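Local coordinates for protein lipocalin AI-4 (Rhodnius prolixus, PDB 5H9N) that binds cysteinyl leukotrienes such as leukotriene C4 as a secreted salivary lipocalin, probably sequestering these host mediators during blood feeding, at residues A[32-37]-A[125-130]; A[4-9]-A[73-78]; A[16-21]-A[100-105]. The protein carries 1 engineered substitution. All blocks are in the same frame, centred on the assembly; numbering follows the deposited sequence.

Contact 1 of 3, residues A[32-37]-A[125-130]; sequences YLTHSR and LFNRQS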
loop_
_atom_site.group_PDB
_atom_site.type_symbol
_atom_site.label_atom_id
_atom_site.label_comp_id
_atom_site.label_asym_id
_atom_site.label_seq_id
_atom_site.Cartn_x
_atom_site.Cartn_y
_atom_site.Cartn_z
ATOM N N TYR A 32 3.796 9.289 -1.688
ATOM C CA TYR A 32 2.836 9.902 -0.767
ATOM C C TYR A 32 1.524 9.157 -0.845
ATOM O O TYR A 32 1.013 8.907 -1.936
ATOM C CB TYR A 32 2.621 11.382 -1.108
ATOM C CG TYR A 32 3.863 12.212 -0.946
ATOM C CD1 TYR A 32 4.796 12.292 -1.972
ATOM C CD2 TYR A 32 4.121 12.897 0.238
ATOM C CE1 TYR A 32 5.956 13.034 -1.829
ATOM C CE2 TYR A 32 5.277 13.650 0.388
ATOM C CZ TYR A 32 6.182 13.705 -0.650
ATOM O OH TYR A 32 7.342 14.440 -0.528
ATOM N N LEU A 33 0.959 8.818 0.312
ATOM C CA LEU A 33 -0.332 8.160 0.358
ATOM C C LEU A 33 -1.417 9.236 0.278
ATOM O O LEU A 33 -1.732 9.891 1.278
ATOM C CB LEU A 33 -0.445 7.321 1.639
ATOM C CG LEU A 33 -1.776 6.608 1.885
ATOM C CD1 LEU A 33 -2.256 5.883 0.644
ATOM C CD2 LEU A 33 -1.660 5.638 3.069
ATOM N N THR A 34 -1.968 9.469 -0.902
ATOM C CA THR A 34 -2.859 10.615 -1.076
ATOM C C THR A 34 -4.348 10.285 -0.950
ATOM O O THR A 34 -5.133 11.161 -0.636
ATOM C CB THR A 34 -2.608 11.303 -2.433
ATOM O OG1 THR A 34 -2.813 10.374 -3.506
ATOM C CG2 THR A 34 -1.199 11.823 -2.534
ATOM N N HIS A 35 -4.743 9.050 -1.233
ATOM C CA HIS A 35 -6.146 8.646 -1.213
ATOM C C HIS A 35 -6.266 7.210 -0.753
ATOM O O HIS A 35 -5.331 6.425 -0.951
ATOM C CB HIS A 35 -6.809 8.742 -2.593
ATOM C CG HIS A 35 -6.801 10.108 -3.197
ATOM N ND1 HIS A 35 -5.652 10.707 -3.655
ATOM C CD2 HIS A 35 -7.812 10.969 -3.461
ATOM C CE1 HIS A 35 -5.950 11.896 -4.149
ATOM N NE2 HIS A 35 -7.251 12.081 -4.036
ATOM N N SER A 36 -7.413 6.823 -0.215
ATOM C CA SER A 36 -7.647 5.418 0.118
ATOM C C SER A 36 -9.152 5.148 0.125
ATOM O O SER A 36 -9.965 6.078 0.263
ATOM C CB SER A 36 -6.996 5.063 1.458
ATOM O OG SER A 36 -7.515 5.859 2.507
ATOM N N ARG A 37 -9.536 3.889 -0.055
ATOM C CA ARG A 37 -10.944 3.511 -0.064
ATOM C C ARG A 37 -11.579 3.828 1.281
ATOM O O ARG A 37 -12.636 4.438 1.339
ATOM C CB ARG A 37 -11.099 2.022 -0.388
ATOM C CG ARG A 37 -12.561 1.590 -0.465
ATOM C CD ARG A 37 -12.719 0.080 -0.439
ATOM N NE ARG A 37 -12.271 -0.474 0.838
ATOM C CZ ARG A 37 -11.862 -1.725 1.021
ATOM N NH1 ARG A 37 -11.832 -2.592 0.009
ATOM N NH2 ARG A 37 -11.470 -2.111 2.224
ATOM N N LEU A 125 -4.037 4.725 -2.858
ATOM C CA LEU A 125 -3.454 5.422 -3.993
ATOM C C LEU A 125 -2.256 6.229 -3.527
ATOM O O LEU A 125 -2.390 7.147 -2.688
ATOM C CB LEU A 125 -4.467 6.331 -4.672
ATOM C CG LEU A 125 -3.931 7.097 -5.896
ATOM C CD1 LEU A 125 -3.548 6.116 -7.006
ATOM C CD2 LEU A 125 -4.951 8.112 -6.394
ATOM N N PHE A 126 -1.099 5.850 -4.067
ATOM C CA PHE A 126 0.152 6.546 -3.841
ATOM C C PHE A 126 0.495 7.421 -5.034
ATOM O O PHE A 126 0.214 7.066 -6.185
ATOM C CB PHE A 126 1.290 5.561 -3.574
ATOM C CG PHE A 126 1.159 4.822 -2.275
ATOM C CD1 PHE A 126 0.375 3.671 -2.190
ATOM C CD2 PHE A 126 1.779 5.281 -1.124
ATOM C CE1 PHE A 126 0.251 2.987 -0.994
ATOM C CE2 PHE A 126 1.648 4.597 0.069
ATOM C CZ PHE A 126 0.890 3.451 0.125
ATOM N N ASN A 127 1.126 8.553 -4.748
ATOM C CA ASN A 127 1.532 9.516 -5.756
ATOM C C ASN A 127 2.958 9.963 -5.495
ATOM O O ASN A 127 3.370 10.087 -4.332
ATOM C CB ASN A 127 0.588 10.730 -5.746
ATOM C CG ASN A 127 -0.533 10.606 -6.754
ATOM O OD1 ASN A 127 -0.271 10.624 -7.957
ATOM N ND2 ASN A 127 -1.786 10.525 -6.285
ATOM N N ARG A 128 3.725 10.203 -6.552
ATOM C CA ARG A 128 5.079 10.710 -6.387
ATOM C C ARG A 128 5.094 12.148 -5.874
ATOM O O ARG A 128 6.072 12.580 -5.269
ATOM C CB ARG A 128 5.851 10.615 -7.712
ATOM C CG ARG A 128 6.179 9.181 -8.155
ATOM C CD ARG A 128 6.990 8.429 -7.122
ATOM N NE ARG A 128 7.545 7.206 -7.699
ATOM C CZ ARG A 128 8.424 6.424 -7.078
ATOM N NH1 ARG A 128 8.847 6.746 -5.861
ATOM N NH2 ARG A 128 8.890 5.335 -7.677
ATOM N N GLN A 129 4.025 12.889 -6.151
ATOM C CA GLN A 129 3.875 14.255 -5.650
ATOM C C GLN A 129 2.802 14.304 -4.562
ATOM O O GLN A 129 1.776 13.644 -4.682
ATOM C CB GLN A 129 3.491 15.212 -6.776
ATOM C CG GLN A 129 4.480 15.262 -7.918
ATOM C CD GLN A 129 4.025 16.183 -9.034
ATOM O OE1 GLN A 129 3.971 17.402 -8.864
ATOM N NE2 GLN A 129 3.697 15.604 -10.183
ATOM N N SER A 130 3.019 15.103 -3.521
ATOM C CA SER A 130 2.015 15.236 -2.458
ATOM C C SER A 130 0.713 15.828 -2.992
ATOM O O SER A 130 -0.351 15.599 -2.422
ATOM C CB SER A 130 2.546 16.079 -1.298
ATOM O OG SER A 130 2.783 17.407 -1.711
#

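Contact 2 of 3, residues A[4-9]-A[73-78]; sequences TSIPTG and SGNQGF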
loop_
_atom_site.group_PDB
_atom_site.type_symbol
_atom_site.label_atom_id
_atom_site.label_comp_id
_atom_site.label_asym_id
_atom_site.label_seq_id
_atom_site.Cartn_x
_atom_site.Cartn_y
_atom_site.Cartn_z
ATOM N N THR A 4 3.583 -18.546 4.331
ATOM C CA THR A 4 3.700 -18.843 2.904
ATOM C C THR A 4 2.535 -18.327 2.064
ATOM O O THR A 4 2.545 -18.445 0.840
ATOM C CB THR A 4 3.833 -20.352 2.682
ATOM O OG1 THR A 4 2.769 -21.030 3.366
ATOM C CG2 THR A 4 5.167 -20.838 3.221
ATOM N N SER A 5 1.528 -17.763 2.717
ATOM C CA SER A 5 0.433 -17.134 1.995
ATOM C C SER A 5 -0.148 -16.021 2.842
ATOM O O SER A 5 0.095 -15.958 4.051
ATOM C CB SER A 5 -0.646 -18.158 1.601
ATOM O OG SER A 5 -1.160 -18.857 2.721
ATOM N N ILE A 6 -0.889 -15.126 2.206
ATOM C CA ILE A 6 -1.488 -14.010 2.905
ATOM C C ILE A 6 -2.543 -14.501 3.903
ATOM O O ILE A 6 -3.052 -15.609 3.783
ATOM C CB ILE A 6 -2.090 -13.020 1.902
ATOM C CG1 ILE A 6 -3.219 -13.674 1.095
ATOM C CG2 ILE A 6 -0.968 -12.449 1.005
ATOM C CD1 ILE A 6 -3.821 -12.767 0.042
ATOM N N PRO A 7 -2.873 -13.668 4.902
ATOM C CA PRO A 7 -3.825 -14.133 5.920
ATOM C C PRO A 7 -5.192 -14.475 5.337
ATOM O O PRO A 7 -5.650 -13.829 4.390
ATOM C CB PRO A 7 -3.933 -12.933 6.871
ATOM C CG PRO A 7 -2.670 -12.178 6.684
ATOM C CD PRO A 7 -2.333 -12.335 5.230
ATOM N N THR A 8 -5.822 -15.497 5.899
ATOM C CA THR A 8 -7.177 -15.855 5.519
ATOM C C THR A 8 -8.094 -14.654 5.696
ATOM O O THR A 8 -8.084 -14.001 6.743
ATOM C CB THR A 8 -7.677 -17.023 6.350
ATOM O OG1 THR A 8 -6.733 -18.093 6.247
ATOM C CG2 THR A 8 -9.040 -17.493 5.862
ATOM N N GLY A 9 -8.872 -14.348 4.669
ATOM C CA GLY A 9 -9.699 -13.158 4.696
ATOM C C GLY A 9 -9.172 -12.061 3.788
ATOM O O GLY A 9 -9.926 -11.203 3.332
ATOM N N SER A 73 5.640 -16.305 -0.842
ATOM C CA SER A 73 5.858 -17.429 -1.738
ATOM C C SER A 73 4.611 -17.899 -2.501
ATOM O O SER A 73 4.676 -18.205 -3.692
ATOM C CB SER A 73 6.442 -18.592 -0.935
ATOM O OG SER A 73 6.619 -19.734 -1.753
ATOM N N GLY A 74 3.476 -17.949 -1.820
ATOM C CA GLY A 74 2.288 -18.559 -2.391
ATOM C C GLY A 74 1.358 -17.627 -3.138
ATOM O O GLY A 74 0.405 -18.096 -3.742
ATOM N N ASN A 75 1.618 -16.321 -3.084
ATOM C CA ASN A 75 0.726 -15.321 -3.678
ATOM C C ASN A 75 1.498 -14.345 -4.542
ATOM O O ASN A 75 2.125 -13.401 -4.037
ATOM C CB ASN A 75 -0.041 -14.530 -2.605
ATOM C CG ASN A 75 -0.910 -15.410 -1.732
ATOM O OD1 ASN A 75 -0.561 -15.702 -0.582
ATOM N ND2 ASN A 75 -2.055 -15.837 -2.264
ATOM N N GLN A 76 1.467 -14.587 -5.846
ATOM C CA GLN A 76 2.181 -13.758 -6.804
ATOM C C GLN A 76 1.820 -12.286 -6.663
ATOM O O GLN A 76 0.643 -11.928 -6.601
ATOM C CB GLN A 76 1.879 -14.249 -8.215
ATOM C CG GLN A 76 2.690 -13.606 -9.306
ATOM C CD GLN A 76 2.329 -14.160 -10.667
ATOM O OE1 GLN A 76 2.784 -15.238 -11.050
ATOM N NE2 GLN A 76 1.490 -13.436 -11.401
ATOM N N GLY A 77 2.849 -11.448 -6.576
ATOM C CA GLY A 77 2.654 -10.013 -6.466
ATOM C C GLY A 77 2.607 -9.493 -5.047
ATOM O O GLY A 77 2.732 -8.285 -4.830
ATOM N N PHE A 78 2.439 -10.382 -4.081
ATOM C CA PHE A 78 2.308 -9.943 -2.691
ATOM C C PHE A 78 3.633 -9.884 -1.950
ATOM O O PHE A 78 4.559 -10.684 -2.176
ATOM C CB PHE A 78 1.336 -10.846 -1.926
ATOM C CG PHE A 78 -0.100 -10.412 -2.053
ATOM C CD1 PHE A 78 -0.867 -10.832 -3.122
ATOM C CD2 PHE A 78 -0.676 -9.564 -1.111
ATOM C CE1 PHE A 78 -2.193 -10.415 -3.243
ATOM C CE2 PHE A 78 -1.972 -9.151 -1.240
ATOM C CZ PHE A 78 -2.735 -9.579 -2.291
#

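Contact 3 of 3, residues A[16-21]-A[100-105]; sequences KIMSGF and TDYANY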
loop_
_atom_site.group_PDB
_atom_site.type_symbol
_atom_site.label_atom_id
_atom_site.label_comp_id
_atom_site.label_asym_id
_atom_site.label_seq_id
_atom_site.Cartn_x
_atom_site.Cartn_y
_atom_site.Cartn_z
ATOM N N LYS A 16 -6.416 -9.809 -11.173
ATOM C CA LYS A 16 -6.670 -8.383 -11.088
ATOM C C LYS A 16 -5.406 -7.542 -10.937
ATOM O O LYS A 16 -5.468 -6.311 -10.989
ATOM C CB LYS A 16 -7.631 -8.101 -9.931
ATOM C CG LYS A 16 -9.021 -8.669 -10.184
ATOM C CD LYS A 16 -9.871 -8.683 -8.929
ATOM C CE LYS A 16 -11.242 -9.278 -9.213
ATOM N NZ LYS A 16 -12.022 -9.489 -7.964
ATOM N N ILE A 17 -4.265 -8.196 -10.763
ATOM C CA ILE A 17 -2.984 -7.511 -10.592
ATOM C C ILE A 17 -2.281 -7.342 -11.934
ATOM O O ILE A 17 -2.319 -8.228 -12.778
ATOM C CB ILE A 17 -2.068 -8.293 -9.616
ATOM C CG1 ILE A 17 -2.716 -8.360 -8.231
ATOM C CG2 ILE A 17 -0.691 -7.651 -9.516
ATOM C CD1 ILE A 17 -1.963 -9.220 -7.229
ATOM N N MET A 18 -1.644 -6.194 -12.130
ATOM C CA MET A 18 -0.898 -5.920 -13.351
ATOM C C MET A 18 0.090 -7.020 -13.680
ATOM O O MET A 18 0.624 -7.691 -12.796
ATOM C CB MET A 18 -0.132 -4.612 -13.232
ATOM C CG MET A 18 0.959 -4.663 -12.172
ATOM S SD MET A 18 1.804 -3.101 -11.867
ATOM C CE MET A 18 2.556 -2.819 -13.468
ATOM N N SER A 19 0.338 -7.197 -14.967
ATOM C CA SER A 19 1.397 -8.082 -15.398
ATOM C C SER A 19 2.698 -7.292 -15.465
ATOM O O SER A 19 2.691 -6.061 -15.618
ATOM C CB SER A 19 1.068 -8.704 -16.754
ATOM O OG SER A 19 0.838 -7.695 -17.720
ATOM N N GLY A 20 3.809 -8.001 -15.313
ATOM C CA GLY A 20 5.122 -7.426 -15.523
ATOM C C GLY A 20 5.549 -6.398 -14.494
ATOM O O GLY A 20 6.299 -5.484 -14.820
ATOM N N PHE A 21 5.095 -6.560 -13.260
ATOM C CA PHE A 21 5.498 -5.665 -12.177
ATOM C C PHE A 21 7.013 -5.645 -12.016
ATOM O O PHE A 21 7.654 -6.697 -11.950
ATOM C CB PHE A 21 4.843 -6.072 -10.860
ATOM C CG PHE A 21 5.308 -5.265 -9.676
ATOM C CD1 PHE A 21 4.992 -3.919 -9.567
ATOM C CD2 PHE A 21 6.046 -5.858 -8.664
ATOM C CE1 PHE A 21 5.412 -3.175 -8.481
ATOM C CE2 PHE A 21 6.470 -5.115 -7.569
ATOM C CZ PHE A 21 6.143 -3.773 -7.474
ATOM N N THR A 100 0.573 0.402 -11.552
ATOM C CA THR A 100 1.449 1.559 -11.338
ATOM C C THR A 100 2.126 1.951 -12.629
ATOM O O THR A 100 2.355 1.094 -13.480
ATOM C CB THR A 100 2.531 1.285 -10.258
ATOM O OG1 THR A 100 3.314 2.465 -10.049
ATOM C CG2 THR A 100 3.449 0.167 -10.681
ATOM N N ASP A 101 2.423 3.242 -12.794
ATOM C CA ASP A 101 3.263 3.674 -13.911
ATOM C C ASP A 101 4.648 4.064 -13.397
ATOM O O ASP A 101 5.462 4.599 -14.144
ATOM C CB ASP A 101 2.601 4.821 -14.697
ATOM C CG ASP A 101 2.629 6.156 -13.965
ATOM O OD1 ASP A 101 2.842 6.177 -12.743
ATOM O OD2 ASP A 101 2.416 7.185 -14.638
ATOM N N TYR A 102 4.895 3.796 -12.111
ATOM C CA TYR A 102 6.186 3.998 -11.422
ATOM C C TYR A 102 6.589 5.456 -11.218
ATOM O O TYR A 102 7.105 5.808 -10.161
ATOM C CB TYR A 102 7.318 3.250 -12.144
ATOM C CG TYR A 102 7.004 1.788 -12.375
ATOM C CD1 TYR A 102 7.122 0.865 -11.346
ATOM C CD2 TYR A 102 6.582 1.336 -13.619
ATOM C CE1 TYR A 102 6.828 -0.465 -11.545
ATOM C CE2 TYR A 102 6.284 0.005 -13.826
ATOM C CZ TYR A 102 6.418 -0.891 -12.794
ATOM O OH TYR A 102 6.118 -2.222 -13.012
ATOM N N ALA A 103 6.360 6.294 -12.221
ATOM C CA ALA A 103 6.788 7.684 -12.194
ATOM C C ALA A 103 5.756 8.656 -11.621
ATOM O O ALA A 103 6.099 9.797 -11.300
ATOM C CB ALA A 103 7.160 8.109 -13.596
ATOM N N ASN A 104 4.502 8.222 -11.494
ATOM C CA ASN A 104 3.466 9.128 -11.015
ATOM C C ASN A 104 2.591 8.520 -9.937
ATOM O O ASN A 104 2.429 9.120 -8.867
ATOM C CB ASN A 104 2.582 9.598 -12.168
ATOM C CG ASN A 104 3.355 10.363 -13.216
ATOM O OD1 ASN A 104 3.735 11.516 -13.010
ATOM N ND2 ASN A 104 3.580 9.728 -14.356
ATOM N N TYR A 105 1.995 7.364 -10.210
ATOM C CA TYR A 105 0.982 6.819 -9.313
ATOM C C TYR A 105 1.169 5.337 -9.080
ATOM O O TYR A 105 1.786 4.646 -9.892
ATOM C CB TYR A 105 -0.423 7.058 -9.883
ATOM C CG TYR A 105 -0.678 6.341 -11.201
ATOM C CD1 TYR A 105 -1.095 5.012 -11.234
ATOM C CD2 TYR A 105 -0.506 6.998 -12.409
ATOM C CE1 TYR A 105 -1.316 4.356 -12.449
ATOM C CE2 TYR A 105 -0.730 6.349 -13.620
ATOM C CZ TYR A 105 -1.132 5.035 -13.629
ATOM O OH TYR A 105 -1.350 4.402 -14.841
HETATM O O HOH W 1 5.920 -2.771 -15.503
#

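Contact 1 of 3, residues A[32-37]-A[125-130]
Leu125 O is approached by two successive backbone N-H groups: Thr34 N bonds to Leu125 O at 3.0 Å, and His35 N adds a weak bond to the same oxygen at 3.4 Å. Thr34 and His35 thus share one partner, a classic beta bulge, and the strands pair antiparallel through it. Within it Leu125 N donates back to His35 O at 2.9 Å; before it Tyr32 and Asn127 exchange two bonds. The bulge turns the Thr34 side chain toward the other strand, where Asn127 ND2 donates to Thr34 OG1 (3.0 Å, N-H...O angle 163°) with the hydroxyl in the amide plane. Thr34 OG1 also bonds His35 ND1 at 2.9 Å, so the hydroxyl joins the amide to the imidazole. Asn127 ND2 has a further acceptor in Glu133 O, which helps fix the amide's rotation. On this face Ser130 CB lies over the Tyr32 ring, 4.0 Å from its centroid. On the other face Leu33 CD1 rests over the Phe126 ring toward its rim, 4.1 Å from the centroid. Phe126 touches the bound leukotriene C4 and meets Tyr48 edge-to-face. Strand 30-36, the first of the sheet, here meets strand 120-127, the pairing that closes a lipocalin beta-barrel around its ligand.

Contact 2 of 3, residues A[4-9]-A[73-78]
Thr4 and Ser5 run beside Ser73 and Gly74 in the same chain direction, with Ser5 CA 5.0 Å from Gly74 CA, yet neither segment forms a regular strand against the other. Their one backbone link is weak: Gly74 N reaches Thr4 O at 2.9 Å with a strongly bent N-H...O angle of 127°. Gly74, lacking a side chain, lets the Thr4 carbonyl come this close.

The firmer polar link comes from Asn75, whose OD1 accepts from Ile6 N at 2.9 Å with an N-H...O angle of 155°; the donor is tilted out of the plane of the side-chain amide. OD1 also lies against Ser5, 3.1 Å from Ser5 CA. Asn75 opens a type II beta turn closed by Phe78 N bonding to Asn75 O, with Gly77 in the third position at positive phi. The turn belongs to the hairpin connection between strands 63-71 and 78-85 of the lipocalin barrel, and the N-terminal segment packs beside it before reaching Cys10, which is disulfide-bonded to Cys111.

Next to this bond, Ile6 crosses Phe78 at about a right angle. Its two branches divide the work: CG2 meets the ring at Phe78 CD2, 3.6 Å away, while CD1 sits over one face, offset toward the rim and 4.3 Å from the Phe78 centroid. CD1 is carried there by a fully extended outer branch, anti to CA (chi2 -178°). Ile6 also touches Tyr94 and Phe78 touches Ala96, both on strand 90-100, while the loop residues Ala12 and Val72 meet Ile6 and Phe78 respectively.

Contact 3 of 3, residues A[16-21]-A[100-105]
Gly20 O and Tyr102 OH are joined through a single water, and no direct hydrogen bond runs between residues 16-21 and 100-105. The water donates to Gly20 O at 2.8 Å and lies 2.6 Å from Tyr102 OH, at the edge of the phenol ring and in its plane. Asp22 N bonds the same hydroxyl, so Tyr102 is tied to the backbone approaching helix 23-26.

The remaining contacts are van der Waals packing. Met18 bends at its last torsion (chi3 -63°), setting CE 3.6 Å from Tyr102 OH, while Met18 SD packs against Thr100 CG2 at 3.8 Å. Phe21 and Tyr102 cross at a slant, with 4.3 Å between Phe21 CE1 and Tyr102 CE1. Thr100 CG2 lies over one face of the Tyr102 ring, toward its rim, and more distantly at the edge of Phe21.

The hairpin connection between strands 90-100 and 105-112 is held from within. Thr100 OG1 accepts from Tyr102 N in an ST turn and donates to Tyr105 O at 2.7 Å. Asp101 OD1, in an Asx motif, receives Asn104 N and Tyr105 N from opposite faces of its carboxylate plane; Asp101 OD2 takes Asn104 ND2 at 2.8 Å. An internally braced loop thus holds out Tyr102, whose hydroxyl is gripped by the water and Asp22 N, while Met18, Phe21 and Thr100 supply packing without direct polar bonds across the two segments.

Overall arrangement
Contact 1 closes the barrel and is the one that reaches the ligand: the Phe126 side chain is about 4 Å from leukotriene C4, whereas Phe78 of contact 2 and Phe21 of contact 3 each have side chains about 9 Å from it. Contacts 1 and 3, with centres 14 Å apart, meet through Arg128, whose N lies 2.9 Å from Asn104 O and whose NE lies 2.9 Å from Tyr102 O, both probable hydrogen bonds. Contacts 2 and 3, centres 19 Å apart, touch where Ile17 CD1 packs 3.8 Å from Gln76 O. Contacts 1 and 2 lie on opposite sides of the chain's centre, their own centres 24 Å apart, without touching.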